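Local coordinates for protein cellulase (Clostridium cellulovorans, PDB 6UI3) that probably hydrolyses internal beta-1,4-glycosidic bonds of cellulose and related plant polysaccharides, as the broad-specificity GH5_4 catalytic domain of a longer secreted enzyme, at residues A76-D81 with I124-I129; H137-S142 with T183-A188; V168-N173 with A207-P212; Q271-D276 with E314-L319. All coordinates share one frame; numbering follows the deposited sequence.

Interaction 1: A76-D81 with I124-I129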
loop_
_atom_site.group_PDB
_atom_site.type_symbol
_atom_site.label_atom_id
_atom_site.label_comp_id
_atom_site.label_asym_id
_atom_site.label_seq_id
_atom_site.Cartn_x
_atom_site.Cartn_y
_atom_site.Cartn_z
ATOM N N ALA A 76 -6.232 -22.955 15.676
ATOM C CA ALA A 76 -5.188 -23.474 14.810
ATOM C C ALA A 76 -5.543 -23.381 13.334
ATOM O O ALA A 76 -4.794 -23.902 12.496
ATOM C CB ALA A 76 -4.879 -24.923 15.188
ATOM N N ASN A 77 -6.656 -22.746 12.977
ATOM C CA ASN A 77 -7.058 -22.661 11.579
ATOM C C ASN A 77 -7.262 -21.222 11.122
ATOM O O ASN A 77 -8.135 -20.927 10.308
ATOM C CB ASN A 77 -8.290 -23.504 11.266
ATOM C CG ASN A 77 -8.383 -23.860 9.793
ATOM O OD1 ASN A 77 -7.379 -24.209 9.170
ATOM N ND2 ASN A 77 -9.574 -23.753 9.226
ATOM N N TYR A 78 -6.441 -20.313 11.638
ATOM C CA TYR A 78 -6.352 -18.944 11.158
ATOM C C TYR A 78 -7.605 -18.122 11.451
ATOM O O TYR A 78 -7.849 -17.128 10.774
ATOM C CB TYR A 78 -6.002 -18.865 9.666
ATOM C CG TYR A 78 -4.959 -19.857 9.205
ATOM C CD1 TYR A 78 -3.667 -19.855 9.720
ATOM C CD2 TYR A 78 -5.256 -20.757 8.209
ATOM C CE1 TYR A 78 -2.707 -20.753 9.255
ATOM C CE2 TYR A 78 -4.307 -21.665 7.749
ATOM C CZ TYR A 78 -3.042 -21.649 8.275
ATOM O OH TYR A 78 -2.098 -22.540 7.798
ATOM N N THR A 79 -8.392 -18.487 12.460
ATOM C CA THR A 79 -9.553 -17.673 12.819
ATOM C C THR A 79 -9.083 -16.396 13.499
ATOM O O THR A 79 -8.379 -16.449 14.506
ATOM C CB THR A 79 -10.483 -18.446 13.746
ATOM O OG1 THR A 79 -10.925 -19.645 13.110
ATOM C CG2 THR A 79 -11.703 -17.594 14.124
ATOM N N ILE A 80 -9.496 -15.251 12.977
ATOM C CA ILE A 80 -9.066 -13.959 13.494
ATOM C C ILE A 80 -9.915 -13.569 14.699
ATOM O O ILE A 80 -11.146 -13.652 14.669
ATOM C CB ILE A 80 -9.146 -12.902 12.379
ATOM C CG1 ILE A 80 -8.177 -13.261 11.237
ATOM C CG2 ILE A 80 -8.881 -11.509 12.931
ATOM C CD1 ILE A 80 -8.498 -12.597 9.902
ATOM N N ASP A 81 -9.263 -13.113 15.744
ATOM C CA ASP A 81 -9.958 -12.610 16.926
ATOM C C ASP A 81 -10.929 -11.507 16.543
ATOM O O ASP A 81 -10.499 -10.490 15.982
ATOM C CB ASP A 81 -8.891 -12.052 17.869
ATOM C CG ASP A 81 -9.437 -11.640 19.220
ATOM O OD1 ASP A 81 -10.658 -11.457 19.364
ATOM O OD2 ASP A 81 -8.613 -11.466 20.142
ATOM N N ILE A 124 -1.561 -20.410 -0.059
ATOM C CA ILE A 124 -2.836 -20.154 -0.713
ATOM C C ILE A 124 -3.983 -20.516 0.224
ATOM O O ILE A 124 -5.003 -19.818 0.284
ATOM C CB ILE A 124 -2.903 -20.841 -2.092
ATOM C CG1 ILE A 124 -1.875 -20.201 -3.044
ATOM C CG2 ILE A 124 -4.316 -20.750 -2.667
ATOM C CD1 ILE A 124 -1.763 -20.803 -4.409
ATOM N N ASN A 125 -3.828 -21.595 0.992
ATOM C CA ASN A 125 -4.860 -21.970 1.957
ATOM C C ASN A 125 -5.010 -20.919 3.058
ATOM O O ASN A 125 -6.128 -20.478 3.361
ATOM C CB ASN A 125 -4.542 -23.348 2.534
ATOM C CG ASN A 125 -5.601 -23.837 3.491
ATOM O OD1 ASN A 125 -6.769 -23.993 3.134
ATOM N ND2 ASN A 125 -5.202 -24.067 4.719
ATOM N N GLU A 126 -3.894 -20.476 3.647
ATOM C CA GLU A 126 -3.987 -19.451 4.682
ATOM C C GLU A 126 -4.539 -18.147 4.119
ATOM O O GLU A 126 -5.423 -17.527 4.722
ATOM C CB GLU A 126 -2.629 -19.234 5.360
ATOM C CG GLU A 126 -2.681 -18.194 6.479
ATOM C CD GLU A 126 -1.366 -18.000 7.217
ATOM O OE1 GLU A 126 -0.397 -18.736 6.941
ATOM O OE2 GLU A 126 -1.307 -17.092 8.083
ATOM N N GLY A 127 -4.053 -17.718 2.961
ATOM C CA GLY A 127 -4.576 -16.491 2.377
ATOM C C GLY A 127 -6.057 -16.578 2.060
ATOM O O GLY A 127 -6.799 -15.601 2.222
ATOM N N THR A 128 -6.509 -17.747 1.599
ATOM C CA THR A 128 -7.929 -17.939 1.310
ATOM C C THR A 128 -8.756 -17.823 2.586
ATOM O O THR A 128 -9.788 -17.140 2.612
ATOM C CB THR A 128 -8.158 -19.301 0.654
ATOM O OG1 THR A 128 -7.576 -19.307 -0.662
ATOM C CG2 THR A 128 -9.635 -19.629 0.519
ATOM N N ILE A 129 -8.324 -18.488 3.656
ATOM C CA ILE A 129 -9.092 -18.480 4.899
ATOM C C ILE A 129 -9.113 -17.081 5.516
ATOM O O ILE A 129 -10.153 -16.615 6.004
ATOM C CB ILE A 129 -8.531 -19.549 5.855
ATOM C CG1 ILE A 129 -8.814 -20.941 5.285
ATOM C CG2 ILE A 129 -9.115 -19.383 7.257
ATOM C CD1 ILE A 129 -8.040 -22.046 5.955
HETATM O O HOH W 1 -6.644 -25.373 6.888
HETATM O O HOH W 2 -2.328 -23.455 5.276
#
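Helix 120-137 of the (beta/alpha)8 barrel presents one flank to the loop that leads from strand 62-65 to helix 82-96, and Tyr78 is the loop residue that lies against it. Asn125 comes first: its ND2 sits at the edge of the Tyr78 ring, in the ring plane, and donates to two waters. One water bridges to Asn77 OD1; the other lies 2.7 Å from Tyr78 OH and 3.0 Å from Asn125 ND2, so an amide suits this wet rim. Glu126 then lies flat over the ring. With CG anti to the backbone N (chi1 -179°) and the chain extended beyond it, Glu126 CG stands 3.7 Å from the Tyr78 centroid in a CH-pi contact, almost on the ring normal. The carboxylate is parallel to the ring within 1° and extends the stack, while its OE2 accepts from Tyr73 OH, a bond that helps fix the side chain over the tyrosine. Tyr73 also meets the Tyr78 ring edge-to-face. One turn beyond Asn125, Ile129 supplies the apolar end: its CG2 lies 3.6 Å from Asn77 O, and its CD1 reaches the ring edge, 3.8 Å from Tyr78 CD2.

Interaction 2: H137-S142 with T183-A188; sequences HFKDYS and TGENNA
Asn186 turns its CG anti to its own carbonyl carbon (chi1 -80°), which lays the amide along the facing backbone, whereas Lys139 takes the crowded position between N and carbonyl carbon (chi1 66°) and then runs out extended beside Glu185. The Asn186 amide is the main grip. Asn186 ND2 points almost straight at Tyr141 O, 3.0 Å away with an N-H...O angle of 165°; the acceptor lies in the amide plane, but the donor stands above the carbonyl plane. The same nitrogen also serves Thr9 O, and an asparagine suits the place because one NH2 can supply both. Asn186 N adds a weak bond to Lys139 O at 3.0 Å. Lys139 O and Tyr141 O belong to a type I beta turn from Phe138 to Tyr141, which links helix 120-137 to strand 145-148; the partner loop links helix 163-182 to strand 192-195. The contact therefore joins two consecutive alpha-to-beta connections at the end of the barrel where the strands begin. Gly184, with its positive phi, lets the chain leave helix 163-182. Asn187 packs against Lys139: its ND2 comes within 3.3 Å of Lys139 CB while donating to Ala135 O and to Thr183 OG1, itself bonded to Ile180 O; Asn187 OD1 accepts from Arg190. Lys139 CE touches Glu185 OE2 at 3.5 Å, and NZ makes a long salt bridge to that oxygen, 3.9 Å away.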
loop_
_atom_site.group_PDB
_atom_site.type_symbol
_atom_site.label_atom_id
_atom_site.label_comp_id
_atom_site.label_asym_id
_atom_site.label_seq_id
_atom_site.Cartn_x
_atom_site.Cartn_y
_atom_site.Cartn_z
ATOM N N HIS A 137 -16.373 -9.870 6.619
ATOM C CA HIS A 137 -16.610 -8.849 7.633
ATOM C C HIS A 137 -17.010 -7.519 7.001
ATOM O O HIS A 137 -17.866 -6.795 7.532
ATOM C CB HIS A 137 -15.361 -8.649 8.491
ATOM C CG HIS A 137 -15.620 -7.814 9.699
ATOM N ND1 HIS A 137 -16.233 -8.332 10.814
ATOM C CD2 HIS A 137 -15.405 -6.503 9.958
ATOM C CE1 HIS A 137 -16.379 -7.376 11.717
ATOM N NE2 HIS A 137 -15.881 -6.258 11.225
ATOM N N PHE A 138 -16.384 -7.172 5.881
ATOM C CA PHE A 138 -16.546 -5.868 5.256
ATOM C C PHE A 138 -17.409 -5.909 3.990
ATOM O O PHE A 138 -17.384 -4.953 3.205
ATOM C CB PHE A 138 -15.166 -5.292 4.910
ATOM C CG PHE A 138 -14.319 -4.884 6.095
ATOM C CD1 PHE A 138 -14.519 -3.649 6.697
ATOM C CD2 PHE A 138 -13.302 -5.700 6.582
ATOM C CE1 PHE A 138 -13.747 -3.234 7.766
ATOM C CE2 PHE A 138 -12.516 -5.296 7.663
ATOM C CZ PHE A 138 -12.737 -4.052 8.258
ATOM N N LYS A 139 -18.222 -6.953 3.787
ATOM C CA LYS A 139 -18.811 -7.144 2.463
ATOM C C LYS A 139 -19.808 -6.051 2.084
ATOM O O LYS A 139 -20.012 -5.812 0.888
ATOM C CB LYS A 139 -19.441 -8.536 2.298
ATOM C CG LYS A 139 -20.644 -8.826 3.159
ATOM C CD LYS A 139 -21.205 -10.215 2.857
ATOM C CE LYS A 139 -22.260 -10.622 3.867
ATOM N NZ LYS A 139 -22.719 -12.014 3.635
ATOM N N ASP A 140 -20.444 -5.388 3.050
ATOM C CA ASP A 140 -21.392 -4.324 2.696
ATOM C C ASP A 140 -20.752 -2.936 2.649
ATOM O O ASP A 140 -21.452 -1.949 2.391
ATOM C CB ASP A 140 -22.653 -4.355 3.588
ATOM C CG ASP A 140 -22.458 -3.745 4.968
ATOM O OD1 ASP A 140 -21.373 -3.235 5.284
ATOM O OD2 ASP A 140 -23.440 -3.753 5.755
ATOM N N TYR A 141 -19.450 -2.825 2.905
ATOM C CA TYR A 141 -18.788 -1.528 2.957
ATOM C C TYR A 141 -18.719 -0.885 1.577
ATOM O O TYR A 141 -18.653 -1.563 0.543
ATOM C CB TYR A 141 -17.377 -1.700 3.537
ATOM C CG TYR A 141 -17.334 -1.520 5.031
ATOM C CD1 TYR A 141 -17.964 -2.418 5.891
ATOM C CD2 TYR A 141 -16.699 -0.422 5.582
ATOM C CE1 TYR A 141 -17.958 -2.217 7.253
ATOM C CE2 TYR A 141 -16.673 -0.214 6.927
ATOM C CZ TYR A 141 -17.307 -1.102 7.774
ATOM O OH TYR A 141 -17.300 -0.854 9.132
ATOM N N SER A 142 -18.720 0.448 1.578
ATOM C CA SER A 142 -18.695 1.237 0.359
ATOM C C SER A 142 -17.443 0.963 -0.475
ATOM O O SER A 142 -16.456 0.368 -0.028
ATOM C CB SER A 142 -18.704 2.721 0.701
ATOM O OG SER A 142 -17.408 3.140 1.118
ATOM N N THR A 183 -17.625 -13.899 -2.064
ATOM C CA THR A 183 -18.292 -13.534 -0.814
ATOM C C THR A 183 -19.453 -12.585 -1.066
ATOM O O THR A 183 -20.327 -12.450 -0.206
ATOM C CB THR A 183 -17.327 -12.942 0.223
ATOM O OG1 THR A 183 -16.805 -11.688 -0.239
ATOM C CG2 THR A 183 -16.190 -13.914 0.546
ATOM N N GLY A 184 -19.462 -11.922 -2.213
ATOM C CA GLY A 184 -20.641 -11.255 -2.709
ATOM C C GLY A 184 -20.845 -9.836 -2.214
ATOM O O GLY A 184 -19.942 -9.149 -1.723
ATOM N N GLU A 185 -22.085 -9.388 -2.375
ATOM C CA GLU A 185 -22.500 -8.007 -2.089
ATOM C C GLU A 185 -21.476 -7.055 -2.713
ATOM O O GLU A 185 -21.090 -7.231 -3.878
ATOM C CB GLU A 185 -22.780 -7.819 -0.598
ATOM C CG GLU A 185 -23.903 -8.721 -0.088
ATOM C CD GLU A 185 -24.338 -8.431 1.330
ATOM O OE1 GLU A 185 -24.115 -7.312 1.837
ATOM O OE2 GLU A 185 -24.938 -9.345 1.940
ATOM N N ASN A 186 -20.977 -6.056 -1.979
ATOM C CA ASN A 186 -20.111 -5.052 -2.579
ATOM C C ASN A 186 -18.742 -5.616 -2.928
ATOM O O ASN A 186 -18.034 -5.027 -3.751
ATOM C CB ASN A 186 -19.989 -3.829 -1.665
ATOM C CG ASN A 186 -21.180 -2.909 -1.769
ATOM O OD1 ASN A 186 -22.088 -3.129 -2.575
ATOM N ND2 ASN A 186 -21.196 -1.882 -0.936
ATOM N N ASN A 187 -18.360 -6.763 -2.360
ATOM C CA ASN A 187 -17.082 -7.371 -2.711
ATOM C C ASN A 187 -17.034 -7.836 -4.158
ATOM O O ASN A 187 -15.941 -7.970 -4.714
ATOM C CB ASN A 187 -16.746 -8.538 -1.789
ATOM C CG ASN A 187 -16.491 -8.091 -0.371
ATOM O OD1 ASN A 187 -16.123 -6.937 -0.111
ATOM N ND2 ASN A 187 -16.710 -8.992 0.564
ATOM N N ALA A 188 -18.184 -8.079 -4.776
ATOM C CA ALA A 188 -18.211 -8.440 -6.191
ATOM C C ALA A 188 -17.822 -7.259 -7.083
ATOM O O ALA A 188 -17.482 -7.478 -8.246
ATOM C CB ALA A 188 -19.571 -9.012 -6.591
#

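Interaction 3: V168-N173 with A207-P212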
loop_
_atom_site.group_PDB
_atom_site.type_symbol
_atom_site.label_atom_id
_atom_site.label_comp_id
_atom_site.label_asym_id
_atom_site.label_seq_id
_atom_site.Cartn_x
_atom_site.Cartn_y
_atom_site.Cartn_z
ATOM N N VAL A 168 4.352 -18.686 -8.355
ATOM C CA VAL A 168 3.598 -18.945 -7.126
ATOM C C VAL A 168 2.728 -17.741 -6.781
ATOM O O VAL A 168 1.551 -17.885 -6.446
ATOM C CB VAL A 168 4.540 -19.321 -5.968
ATOM C CG1 VAL A 168 3.789 -19.359 -4.646
ATOM C CG2 VAL A 168 5.167 -20.664 -6.213
ATOM N N LEU A 169 3.299 -16.534 -6.867
ATOM C CA LEU A 169 2.513 -15.332 -6.602
ATOM C C LEU A 169 1.359 -15.191 -7.589
ATOM O O LEU A 169 0.246 -14.811 -7.203
ATOM C CB LEU A 169 3.412 -14.101 -6.638
ATOM C CG LEU A 169 2.692 -12.753 -6.547
ATOM C CD1 LEU A 169 1.860 -12.643 -5.292
ATOM C CD2 LEU A 169 3.718 -11.619 -6.618
ATOM N N ASN A 170 1.600 -15.480 -8.870
ATOM C CA ASN A 170 0.518 -15.398 -9.850
ATOM C C ASN A 170 -0.626 -16.330 -9.468
ATOM O O ASN A 170 -1.799 -15.963 -9.587
ATOM C CB ASN A 170 1.033 -15.711 -11.253
ATOM C CG ASN A 170 1.940 -14.622 -11.797
ATOM O OD1 ASN A 170 1.865 -13.457 -11.396
ATOM N ND2 ASN A 170 2.807 -15.002 -12.712
ATOM N N GLU A 171 -0.306 -17.536 -8.988
ATOM C CA GLU A 171 -1.353 -18.469 -8.568
ATOM C C GLU A 171 -2.069 -17.978 -7.313
ATOM O O GLU A 171 -3.293 -18.112 -7.198
ATOM C CB GLU A 171 -0.766 -19.860 -8.346
ATOM C CG GLU A 171 -0.226 -20.517 -9.606
ATOM C CD GLU A 171 0.185 -21.959 -9.373
ATOM O OE1 GLU A 171 -0.541 -22.664 -8.648
ATOM O OE2 GLU A 171 1.233 -22.379 -9.908
ATOM N N TYR A 172 -1.331 -17.393 -6.366
ATOM C CA TYR A 172 -1.947 -16.808 -5.176
ATOM C C TYR A 172 -2.945 -15.725 -5.558
ATOM O O TYR A 172 -4.110 -15.760 -5.149
ATOM C CB TYR A 172 -0.851 -16.246 -4.261
ATOM C CG TYR A 172 -1.350 -15.467 -3.061
ATOM C CD1 TYR A 172 -1.588 -16.101 -1.851
ATOM C CD2 TYR A 172 -1.575 -14.104 -3.133
ATOM C CE1 TYR A 172 -2.033 -15.397 -0.745
ATOM C CE2 TYR A 172 -2.020 -13.387 -2.028
ATOM C CZ TYR A 172 -2.245 -14.042 -0.836
ATOM O OH TYR A 172 -2.694 -13.361 0.296
ATOM N N ASN A 173 -2.517 -14.765 -6.369
ATOM C CA ASN A 173 -3.421 -13.687 -6.745
ATOM C C ASN A 173 -4.619 -14.215 -7.528
ATOM O O ASN A 173 -5.745 -13.723 -7.357
ATOM C CB ASN A 173 -2.678 -12.625 -7.556
ATOM C CG ASN A 173 -1.795 -11.719 -6.708
ATOM O OD1 ASN A 173 -2.081 -11.461 -5.536
ATOM N ND2 ASN A 173 -0.744 -11.189 -7.315
ATOM N N ALA A 207 7.546 -8.102 -15.781
ATOM C CA ALA A 207 7.342 -9.016 -16.897
ATOM C C ALA A 207 6.840 -10.373 -16.423
ATOM O O ALA A 207 6.106 -11.049 -17.159
ATOM C CB ALA A 207 8.651 -9.189 -17.661
ATOM N N GLY A 208 7.251 -10.804 -15.236
ATOM C CA GLY A 208 6.833 -12.081 -14.685
ATOM C C GLY A 208 5.423 -12.108 -14.155
ATOM O O GLY A 208 4.882 -13.187 -13.895
ATOM N N MET A 209 4.821 -10.943 -13.978
ATOM C CA MET A 209 3.476 -10.816 -13.439
ATOM C C MET A 209 2.433 -11.286 -14.439
ATOM O O MET A 209 2.482 -10.917 -15.607
ATOM C CB MET A 209 3.240 -9.322 -13.187
ATOM C CG MET A 209 1.911 -8.967 -12.615
ATOM S SD MET A 209 1.793 -9.597 -10.927
ATOM C CE MET A 209 0.274 -8.779 -10.424
ATOM N N VAL A 210 1.468 -12.062 -13.973
ATOM C CA VAL A 210 0.240 -12.353 -14.706
ATOM C C VAL A 210 -0.881 -11.746 -13.873
ATOM O O VAL A 210 -1.148 -12.194 -12.748
ATOM C CB VAL A 210 0.028 -13.854 -14.931
ATOM C CG1 VAL A 210 -1.337 -14.109 -15.598
ATOM C CG2 VAL A 210 1.145 -14.415 -15.786
ATOM N N VAL A 211 -1.487 -10.684 -14.378
ATOM C CA VAL A 211 -2.613 -10.080 -13.658
ATOM C C VAL A 211 -3.788 -11.045 -13.734
ATOM O O VAL A 211 -4.059 -11.573 -14.821
ATOM C CB VAL A 211 -2.972 -8.729 -14.284
ATOM C CG1 VAL A 211 -4.093 -8.075 -13.507
ATOM C CG2 VAL A 211 -1.746 -7.800 -14.314
ATOM N N PRO A 212 -4.490 -11.328 -12.637
ATOM C CA PRO A 212 -5.641 -12.234 -12.719
ATOM C C PRO A 212 -6.645 -11.805 -13.776
ATOM O O PRO A 212 -6.786 -10.615 -14.089
ATOM C CB PRO A 212 -6.246 -12.161 -11.314
ATOM C CG PRO A 212 -5.082 -11.889 -10.428
ATOM C CD PRO A 212 -4.206 -10.933 -11.241
HETATM O O HOH W 3 -0.374 -12.068 -10.076
HETATM O O HOH W 4 -2.663 -14.350 -11.783
#
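A polar surface contact, in which one asparagine amide and two waters tie a helix to an extended chain, joins helix 163-182 to the residues that run out of helix 203-208. Asn170 carries it. Its CG lies anti to the carbonyl carbon (chi1 -70°), directing the amide at the backbone of 207-212. Asn170 ND2 donates to Gly208 O, 3.0 Å away and nearly straight, within both the amide and the carbonyl planes. Asn170 OD1 accepts from Val210 N, also at 3.0 Å with an N-H...O angle of 174°, although this donor stands above the carbonyl plane. Asparagine suits the place because its amide offers both an acceptor and a donor for the N-H and C=O of residues two apart. The two segments belong to neighbouring beta-alpha units of the (beta/alpha)8 barrel, and the second leads on toward strand 217-222. One water is held by Asn170 OD1, Asn173 ND2 and Val210 O, while another links Asn170 O to Val210 O. Val210 CG2 lies against the amide, 3.5 Å from Asn170 ND2. Asn173, whose OD1 bonds to Thr149 OG1, lays its CB 3.8 Å from Pro212 CG, and Met209 and Pro212 both rest on Val194 of strand 192-195.

Interaction 4: Q271-D276 with E314-L319. Unlike the reference sequence in segment 271-276: Gln271 (reference Glu).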
loop_
_atom_site.group_PDB
_atom_site.type_symbol
_atom_site.label_atom_id
_atom_site.label_comp_id
_atom_site.label_asym_id
_atom_site.label_seq_id
_atom_site.Cartn_x
_atom_site.Cartn_y
_atom_site.Cartn_z
ATOM N N GLN A 271 3.307 2.426 -2.039
ATOM C CA GLN A 271 4.309 2.984 -1.138
ATOM C C GLN A 271 5.379 3.700 -1.943
ATOM O O GLN A 271 5.902 3.138 -2.910
ATOM C CB GLN A 271 5.041 1.921 -0.300
ATOM C CG GLN A 271 4.127 1.075 0.578
ATOM C CD GLN A 271 4.847 0.029 1.415
ATOM O OE1 GLN A 271 4.231 -0.888 1.949
ATOM N NE2 GLN A 271 6.133 0.170 1.533
ATOM N N PHE A 272 5.746 4.898 -1.491
ATOM C CA PHE A 272 6.969 5.576 -1.900
ATOM C C PHE A 272 7.314 6.551 -0.782
ATOM O O PHE A 272 6.487 6.845 0.086
ATOM C CB PHE A 272 6.824 6.325 -3.237
ATOM C CG PHE A 272 6.285 7.734 -3.096
ATOM C CD1 PHE A 272 5.003 7.964 -2.645
ATOM C CD2 PHE A 272 7.062 8.838 -3.430
ATOM C CE1 PHE A 272 4.526 9.251 -2.495
ATOM C CE2 PHE A 272 6.571 10.120 -3.296
ATOM C CZ PHE A 272 5.314 10.319 -2.835
ATOM N N ALA A 273 8.551 7.048 -0.810
ATOM C CA ALA A 273 9.010 8.107 0.090
ATOM C C ALA A 273 10.457 8.409 -0.276
ATOM O O ALA A 273 11.076 7.696 -1.075
ATOM C CB ALA A 273 8.926 7.715 1.559
ATOM N N ILE A 274 10.992 9.483 0.313
ATOM C CA ILE A 274 12.429 9.766 0.295
ATOM C C ILE A 274 12.855 10.056 1.730
ATOM O O ILE A 274 12.312 10.959 2.380
ATOM C CB ILE A 274 12.818 10.894 -0.676
ATOM C CG1 ILE A 274 14.312 11.236 -0.529
ATOM C CG2 ILE A 274 11.915 12.130 -0.543
ATOM C CD1 ILE A 274 14.899 12.036 -1.663
ATOM N N THR A 275 13.795 9.265 2.234
ATOM C CA THR A 275 14.219 9.361 3.622
ATOM C C THR A 275 14.973 10.660 3.894
ATOM O O THR A 275 15.695 11.192 3.039
ATOM C CB THR A 275 15.034 8.106 3.983
ATOM O OG1 THR A 275 15.174 8.023 5.403
ATOM C CG2 THR A 275 16.415 8.084 3.330
ATOM N N ASP A 276 14.800 11.176 5.115
ATOM C CA ASP A 276 15.428 12.434 5.507
ATOM C C ASP A 276 16.926 12.225 5.704
ATOM O O ASP A 276 17.353 11.498 6.611
ATOM C CB ASP A 276 14.794 12.961 6.798
ATOM C CG ASP A 276 15.142 14.397 7.093
ATOM O OD1 ASP A 276 15.888 15.024 6.307
ATOM O OD2 ASP A 276 14.676 14.896 8.152
ATOM N N GLU A 314 14.794 4.742 9.394
ATOM C CA GLU A 314 14.181 5.276 8.179
ATOM C C GLU A 314 13.401 6.520 8.581
ATOM O O GLU A 314 12.360 6.429 9.243
ATOM C CB GLU A 314 13.290 4.227 7.517
ATOM C CG GLU A 314 14.062 3.027 6.967
ATOM C CD GLU A 314 13.188 1.980 6.279
ATOM O OE1 GLU A 314 11.946 2.061 6.344
ATOM O OE2 GLU A 314 13.768 1.066 5.652
ATOM N N ARG A 315 13.917 7.692 8.220
ATOM C CA ARG A 315 13.349 8.967 8.673
ATOM C C ARG A 315 12.311 9.395 7.642
ATOM O O ARG A 315 12.589 10.160 6.708
ATOM C CB ARG A 315 14.452 9.995 8.871
ATOM C CG ARG A 315 15.471 9.565 9.927
ATOM C CD ARG A 315 16.747 10.385 9.828
ATOM N NE ARG A 315 16.544 11.751 10.308
ATOM C CZ ARG A 315 17.315 12.789 9.999
ATOM N NH1 ARG A 315 18.342 12.639 9.183
ATOM N NH2 ARG A 315 17.045 13.987 10.505
ATOM N N LEU A 316 11.089 8.892 7.814
ATOM C CA LEU A 316 10.041 8.995 6.807
ATOM C C LEU A 316 8.790 9.674 7.345
ATOM O O LEU A 316 7.750 9.679 6.680
ATOM C CB LEU A 316 9.711 7.597 6.264
ATOM C CG LEU A 316 10.863 6.911 5.541
ATOM C CD1 LEU A 316 10.533 5.463 5.210
ATOM C CD2 LEU A 316 11.217 7.681 4.287
ATOM N N GLY A 317 8.847 10.249 8.542
ATOM C CA GLY A 317 7.666 10.884 9.102
ATOM C C GLY A 317 7.249 12.130 8.331
ATOM O O GLY A 317 8.084 12.934 7.905
ATOM N N LEU A 318 5.934 12.291 8.158
ATOM C CA LEU A 318 5.348 13.546 7.704
ATOM C C LEU A 318 4.396 14.135 8.730
ATOM O O LEU A 318 4.491 15.330 9.051
ATOM C CB LEU A 318 4.585 13.388 6.381
ATOM C CG LEU A 318 5.401 13.100 5.128
ATOM C CD1 LEU A 318 4.475 13.040 3.929
ATOM C CD2 LEU A 318 6.478 14.164 4.915
ATOM N N LEU A 319 3.466 13.331 9.236
ATOM C CA LEU A 319 2.558 13.731 10.304
ATOM C C LEU A 319 3.166 13.325 11.641
ATOM O O LEU A 319 3.380 12.138 11.901
ATOM C CB LEU A 319 1.206 13.042 10.123
ATOM C CG LEU A 319 0.233 13.241 11.274
ATOM C CD1 LEU A 319 -0.205 14.715 11.343
ATOM C CD2 LEU A 319 -0.960 12.322 11.142
#
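Arg315 crosses Asp276 obliquely, touching it from CB to its charged tip. Arg315 CB lies 3.6 Å from Asp276 CB, so the two side chains start out in van der Waals contact. The chain then bends at chi3 (72°); Arg315 CD passes 3.5 Å from Asp276 O, and Arg315 CZ 3.6 Å from the same oxygen. That bend brings the guanidinium over the carboxylate: the two planes are stacked 21° apart, with Asp276 OD2 above the face, toward the rim. Arg315 NH2, 3.5 Å from Asp276 OD2, makes a salt bridge through charge alone, because no N-H points at this oxygen; Asp278 gives NH2 a second acidic partner, while Asp276 OD1 accepts from Asp278 N. Directional bonds come from the backbone: Asp276 N donates to Arg315 O at 2.9 Å, on a lone pair, and Arg315 N, less straight, to the Thr275 hydroxyl OG1 at 3.1 Å. Arg315 is the centre of an inverse gamma turn. Leu316 CD2 packs 3.6 Å from Ala273 CB, a small residue that suits this close approach. The contact joins loops beyond the seventh and eighth strands at the catalytic end of the (beta/alpha)8 barrel; Gln271, a glutamate in the reference sequence, lies near the end of strand 267-272, where family 5 enzymes carry their nucleophile. Arginine and acids probably stay charged, so the link is electrostatic and, with no N-H aimed at OD2, depends little on angle.

Overall arrangement
Interactions 1, 2 and 3 follow consecutive parts of the barrel wall, while interaction 4 lies on the other side of the chain's centre, 29 to 33 Å from each of them, centre to centre. Helix 120-137 carries one segment of interaction 1 and ends where interaction 2 begins; helix 163-182 carries one segment of interaction 3 and runs into the second segment of interaction 2. Along the chain interaction 1 closes first, interactions 2 and 3 interleave, and interaction 4 comes last. Only interactions 1 and 3 touch, through Ile124 CD1 and Gly127 packing on helix 163-182. Together they join successive beta-alpha units, with interaction 4 beside the catalytic end and interaction 2 at the opposite end.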